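Local coordinates for protein beta-fructofuranosidase (PDB 3WPU) that is a beta-fructofuranosidase of the levansucrase/invertase family, an enzyme built mainly round beta sheets whose single chain ends in a small group of helices, at residues Asp6-Thr11 with Asp287-Thr292; Lys510-Lys515 with Ala531-Leu536. All blocks are in the same frame, centred on the assembly; numbering follows the deposited sequence.

Contact 1. Residues Asp6-Thr11 with Asp287-Thr292; sequences DGPEPT and DPYAET
Asp-287 OD1 accepts from the backbone N of Glu-9 at 3.0 Å, on its syn lone pair and nearly straight (166°), and also takes a hydrogen from a water that lies 2.7 Å from OD1. That water gives its other hydrogen to Glu-9 O, so the carboxylate reads both the N-H and the C=O of Glu-9. The second oxygen, OD2, turns back on its own loop and accepts from Tyr-289 N at 2.9 Å, an Asx turn that overlaps a type I beta turn from Asp-287 to Ala-290. CG of Asp-287 is anti to the backbone N (chi1 -168°), on a side chain that leaves the backbone toward segment 6-11. One carboxylate therefore ties the turn to an extended, irregular N-terminal segment, 276 residues away at the closest ends, at the surface of the protein. Glu-9 OE2 lies 5.3 Å from Asp-287 OD1, and Glu-9 OE1 has a long, weak ion pair with Arg-284. Helix 30-38 backs the peptide: Gln-35 binds Pro-8 O and Arg-34 binds Tyr-289 O, so both segments are held to it.

Beyond the carboxylate, the Tyr-289 side chain crosses Pro-8 at about a right angle, with Pro-8 CB 3.7 Å from Tyr-289 CB. Its ring continues alongside Gly-7, whose backbone lies over one face. This is a CH-pi contact: Gly-7 CA sits 3.7 Å from the ring centroid, only 1° off the normal. At the far end of the ring, Tyr-289 OH touches Asp-6 CB at 3.4 Å.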
loop_
_atom_site.group_PDB
_atom_site.type_symbol
_atom_site.label_atom_id
_atom_site.label_comp_id
_atom_site.label_asym_id
_atom_site.label_seq_id
_atom_site.Cartn_x
_atom_site.Cartn_y
_atom_site.Cartn_z
ATOM N N ASP A 6 32.156 -2.102 -4.998
ATOM C CA ASP A 6 32.327 -1.422 -6.281
ATOM C C ASP A 6 31.160 -1.786 -7.208
ATOM O O ASP A 6 30.625 -2.894 -7.156
ATOM C CB ASP A 6 33.645 -1.819 -6.940
ATOM C CG ASP A 6 34.867 -1.309 -6.193
ATOM O OD1 ASP A 6 34.785 -0.336 -5.421
ATOM O OD2 ASP A 6 35.929 -1.908 -6.399
ATOM N N GLY A 7 30.747 -0.842 -8.048
ATOM C CA GLY A 7 29.646 -1.070 -8.947
ATOM C C GLY A 7 29.336 0.226 -9.672
ATOM O O GLY A 7 30.024 1.208 -9.426
ATOM N N PRO A 8 28.299 0.220 -10.524
ATOM C CA PRO A 8 27.965 1.448 -11.245
ATOM C C PRO A 8 27.558 2.553 -10.285
ATOM O O PRO A 8 27.028 2.289 -9.219
ATOM C CB PRO A 8 26.765 1.028 -12.106
ATOM C CG PRO A 8 26.120 -0.088 -11.322
ATOM C CD PRO A 8 27.276 -0.827 -10.720
ATOM N N GLU A 9 27.748 3.799 -10.702
ATOM C CA GLU A 9 27.217 4.908 -9.964
ATOM C C GLU A 9 25.727 5.068 -10.304
ATOM O O GLU A 9 25.284 4.674 -11.358
ATOM C CB GLU A 9 28.017 6.165 -10.305
ATOM C CG GLU A 9 29.452 6.039 -9.802
ATOM C CD GLU A 9 30.209 7.321 -9.864
ATOM O OE1 GLU A 9 29.571 8.374 -9.651
ATOM O OE2 GLU A 9 31.437 7.273 -10.096
ATOM N N PRO A 10 24.940 5.589 -9.354
ATOM C CA PRO A 10 23.515 5.736 -9.553
ATOM C C PRO A 10 23.260 6.904 -10.489
ATOM O O PRO A 10 24.128 7.757 -10.656
ATOM C CB PRO A 10 22.983 6.030 -8.149
ATOM C CG PRO A 10 24.132 6.596 -7.421
ATOM C CD PRO A 10 25.338 5.913 -7.977
ATOM N N THR A 11 22.074 6.905 -11.078
ATOM C CA THR A 11 21.670 7.925 -12.026
ATOM C C THR A 11 21.559 9.234 -11.284
ATOM O O THR A 11 21.169 9.270 -10.125
ATOM C CB THR A 11 20.304 7.542 -12.655
ATOM O OG1 THR A 11 20.416 6.256 -13.275
ATOM C CG2 THR A 11 19.875 8.533 -13.692
ATOM N N ASP A 287 30.732 4.994 -17.608
ATOM C CA ASP A 287 30.863 4.165 -16.409
ATOM C C ASP A 287 31.318 2.780 -16.863
ATOM O O ASP A 287 30.650 2.172 -17.673
ATOM C CB ASP A 287 29.513 4.090 -15.681
ATOM C CG ASP A 287 29.610 3.494 -14.300
ATOM O OD1 ASP A 287 28.948 4.016 -13.395
ATOM O OD2 ASP A 287 30.397 2.550 -14.073
ATOM N N PRO A 288 32.449 2.285 -16.334
ATOM C CA PRO A 288 32.931 0.950 -16.726
ATOM C C PRO A 288 31.947 -0.157 -16.397
ATOM O O PRO A 288 32.049 -1.239 -16.984
ATOM C CB PRO A 288 34.208 0.778 -15.896
ATOM C CG PRO A 288 34.620 2.135 -15.522
ATOM C CD PRO A 288 33.372 2.930 -15.394
ATOM N N TYR A 289 31.017 0.099 -15.478
ATOM C CA TYR A 289 29.983 -0.898 -15.134
ATOM C C TYR A 289 28.725 -0.812 -16.006
ATOM O O TYR A 289 27.777 -1.579 -15.817
ATOM C CB TYR A 289 29.604 -0.778 -13.644
ATOM C CG TYR A 289 30.716 -1.198 -12.728
ATOM C CD1 TYR A 289 30.882 -2.531 -12.369
ATOM C CD2 TYR A 289 31.636 -0.281 -12.257
ATOM C CE1 TYR A 289 31.913 -2.923 -11.549
ATOM C CE2 TYR A 289 32.672 -0.662 -11.435
ATOM C CZ TYR A 289 32.800 -1.984 -11.080
ATOM O OH TYR A 289 33.830 -2.365 -10.250
ATOM N N ALA A 290 28.675 0.144 -16.930
ATOM C CA ALA A 290 27.514 0.287 -17.799
ATOM C C ALA A 290 27.217 -0.964 -18.618
ATOM O O ALA A 290 28.136 -1.719 -19.011
ATOM C CB ALA A 290 27.695 1.493 -18.710
ATOM N N GLU A 291 25.928 -1.204 -18.846
ATOM C CA GLU A 291 25.463 -2.263 -19.747
ATOM C C GLU A 291 25.078 -1.637 -21.059
ATOM O O GLU A 291 24.819 -0.436 -21.125
ATOM C CB GLU A 291 24.216 -2.957 -19.190
ATOM C CG GLU A 291 24.366 -3.525 -17.795
ATOM C CD GLU A 291 23.026 -3.940 -17.242
ATOM O OE1 GLU A 291 22.226 -3.042 -16.873
ATOM O OE2 GLU A 291 22.785 -5.164 -17.137
ATOM N N THR A 292 25.010 -2.436 -22.114
ATOM C CA THR A 292 24.504 -1.909 -23.369
ATOM C C THR A 292 23.002 -2.152 -23.483
ATOM O O THR A 292 22.477 -3.131 -22.938
ATOM C CB THR A 292 25.228 -2.503 -24.598
ATOM O OG1 THR A 292 24.830 -3.872 -24.798
ATOM C CG2 THR A 292 26.737 -2.426 -24.406
HETATM O O HOH W 1 26.389 4.780 -13.916
#

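Contact 2. Residues Lys510-Lys515 with Ala531-Leu536; sequences KILGSK and ALIEKL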
loop_
_atom_site.group_PDB
_atom_site.type_symbol
_atom_site.label_atom_id
_atom_site.label_comp_id
_atom_site.label_asym_id
_atom_site.label_seq_id
_atom_site.Cartn_x
_atom_site.Cartn_y
_atom_site.Cartn_z
ATOM N N LYS A 510 -13.687 14.425 28.329
ATOM C CA LYS A 510 -13.592 14.800 29.739
ATOM C C LYS A 510 -14.660 15.835 30.103
ATOM O O LYS A 510 -15.367 15.678 31.096
ATOM C CB LYS A 510 -12.182 15.326 30.064
ATOM C CG LYS A 510 -11.175 14.239 30.442
ATOM C CD LYS A 510 -10.986 14.106 31.954
ATOM C CE LYS A 510 -12.270 13.749 32.702
ATOM N NZ LYS A 510 -12.139 13.937 34.177
ATOM N N ILE A 511 -14.780 16.877 29.283
ATOM C CA ILE A 511 -15.770 17.943 29.490
ATOM C C ILE A 511 -17.221 17.446 29.453
ATOM O O ILE A 511 -18.042 17.843 30.298
ATOM C CB ILE A 511 -15.607 19.065 28.441
ATOM C CG1 ILE A 511 -14.278 19.796 28.647
ATOM C CG2 ILE A 511 -16.767 20.057 28.521
ATOM C CD1 ILE A 511 -13.898 20.712 27.511
ATOM N N LEU A 512 -17.547 16.590 28.481
ATOM C CA LEU A 512 -18.929 16.135 28.302
ATOM C C LEU A 512 -19.301 14.950 29.189
ATOM O O LEU A 512 -20.463 14.793 29.561
ATOM C CB LEU A 512 -19.202 15.786 26.835
ATOM C CG LEU A 512 -19.015 16.923 25.839
ATOM C CD1 LEU A 512 -19.113 16.394 24.410
ATOM C CD2 LEU A 512 -20.022 18.047 26.075
ATOM N N GLY A 513 -18.327 14.115 29.521
ATOM C CA GLY A 513 -18.590 12.914 30.287
ATOM C C GLY A 513 -19.699 12.069 29.695
ATOM O O GLY A 513 -19.733 11.823 28.485
ATOM N N SER A 514 -20.629 11.654 30.553
ATOM C CA SER A 514 -21.630 10.642 30.215
ATOM C C SER A 514 -22.601 11.039 29.102
ATOM O O SER A 514 -23.066 10.176 28.359
ATOM C CB SER A 514 -22.437 10.305 31.469
ATOM O OG SER A 514 -23.099 11.470 31.946
ATOM N N LYS A 515 -22.926 12.327 28.982
ATOM C CA LYS A 515 -23.864 12.759 27.931
ATOM C C LYS A 515 -23.315 12.496 26.507
ATOM O O LYS A 515 -24.092 12.291 25.563
ATOM C CB LYS A 515 -24.323 14.219 28.120
ATOM C CG LYS A 515 -23.228 15.260 28.254
ATOM C CD LYS A 515 -23.780 16.678 28.143
ATOM C CE LYS A 515 -24.410 17.167 29.440
ATOM N NZ LYS A 515 -23.382 17.579 30.432
ATOM N N ALA A 531 -27.191 20.378 21.332
ATOM C CA ALA A 531 -26.616 21.685 21.065
ATOM C C ALA A 531 -25.262 21.886 21.715
ATOM O O ALA A 531 -24.348 22.470 21.121
ATOM C CB ALA A 531 -27.578 22.774 21.530
ATOM N N LEU A 532 -25.098 21.418 22.946
ATOM C CA LEU A 532 -23.866 21.699 23.639
ATOM C C LEU A 532 -22.735 20.800 23.138
ATOM O O LEU A 532 -21.583 21.223 23.097
ATOM C CB LEU A 532 -24.070 21.655 25.153
ATOM C CG LEU A 532 -24.030 20.411 26.024
ATOM C CD1 LEU A 532 -22.638 20.263 26.611
ATOM C CD2 LEU A 532 -25.054 20.574 27.158
ATOM N N ILE A 533 -23.076 19.583 22.716
ATOM C CA ILE A 533 -22.088 18.693 22.106
ATOM C C ILE A 533 -21.603 19.288 20.784
ATOM O O ILE A 533 -20.397 19.381 20.554
ATOM C CB ILE A 533 -22.648 17.269 21.908
ATOM C CG1 ILE A 533 -22.857 16.610 23.272
ATOM C CG2 ILE A 533 -21.715 16.444 21.028
ATOM C CD1 ILE A 533 -23.546 15.269 23.199
ATOM N N GLU A 534 -22.536 19.720 19.935
ATOM C CA GLU A 534 -22.181 20.293 18.625
ATOM C C GLU A 534 -21.374 21.581 18.747
ATOM O O GLU A 534 -20.493 21.839 17.933
ATOM C CB GLU A 534 -23.428 20.543 17.770
ATOM C CG GLU A 534 -24.143 19.290 17.302
ATOM C CD GLU A 534 -25.454 19.590 16.594
ATOM O OE1 GLU A 534 -25.786 20.779 16.386
ATOM O OE2 GLU A 534 -26.159 18.634 16.242
ATOM N N LYS A 535 -21.667 22.393 19.760
ATOM C CA LYS A 535 -20.891 23.610 19.999
ATOM C C LYS A 535 -19.448 23.287 20.405
ATOM O O LYS A 535 -18.498 23.908 19.924
ATOM C CB LYS A 535 -21.571 24.480 21.066
ATOM C CG LYS A 535 -20.651 25.484 21.732
ATOM C CD LYS A 535 -21.234 25.975 23.049
ATOM C CE LYS A 535 -20.266 25.715 24.206
ATOM N NZ LYS A 535 -18.944 26.384 24.065
ATOM N N LEU A 536 -19.283 22.316 21.296
ATOM C CA LEU A 536 -17.953 21.951 21.774
ATOM C C LEU A 536 -17.139 21.351 20.624
ATOM O O LEU A 536 -15.959 21.650 20.462
ATOM C CB LEU A 536 -18.058 20.973 22.949
ATOM C CG LEU A 536 -16.818 20.715 23.807
ATOM C CD1 LEU A 536 -16.209 21.991 24.380
ATOM C CD2 LEU A 536 -17.185 19.756 24.925
#
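Leu-512 and Leu-536 point at each other tip to tip, and one methyl makes several of the close contacts: Leu-536 CD2 comes within 3.5 Å of Leu-512 CG, tighter than an ordinary carbon contact. The same methyl also rests against Ile-511, where it meets CG2 at 3.6 Å as the two side chains cross at a slant. It thus fits between neighbouring residues of the last turn of helix 502-512. Leu-536 already leaves its backbone toward that helix, and CG, anti to the backbone N (chi1 -166°), carries on from there.

The two methyls of Leu-512 find further partners. Leu-512 and Leu-532 slide past one another in opposite directions, bringing Leu-512 CD2, which also touches Leu-536 CD2, to 3.5 Å from Leu-532 CD1, again a close fit, while Leu-512 CD1 leans on Ile-533 CG1 at 3.9 Å. Leu-532, Ile-533 and Leu-536 lie on one side of helix 527-539, and this apolar stripe packs against a break between two consecutive helices: helix 502-512 ends, Gly-513 turns the chain with positive phi, and the chain goes on into helix 514-520. No hydrogen bond crosses between the segments.

Past the break, the aliphatic part of Lys-515 lies at about a right angle to Leu-532, its CD 4.1 Å from Leu-532 CD1. The lysine chain bends at chi3 (80°), and its CE lies 4.2 Å from Leu-532 CD2. Ile-533 reaches the first turn of helix 514-520, where its CD1 lies 3.8 Å from Lys-515 O and its side chain also touches Phe-516 and Tyr-519.

The two contacts sit on opposite sides of the chain's centre, about 64 Å apart between their centres, and share no helix or strand. Contact 1 is a surface contact: it joins loops distant in sequence, bringing the N-terminal peptide onto a turn inside the family region, and relies on a carboxylate, a water and one aromatic face. Contact 2 is local, with only 15 residues between its segments, and belongs to the C-terminal helices; half of its touching residues are buried, and aliphatic branches carry it without any hydrogen bond between the segments. In contact 1 a side chain binds irregular backbone; in contact 2 Lys-535 N and Leu-536 N are bonded within their own helix.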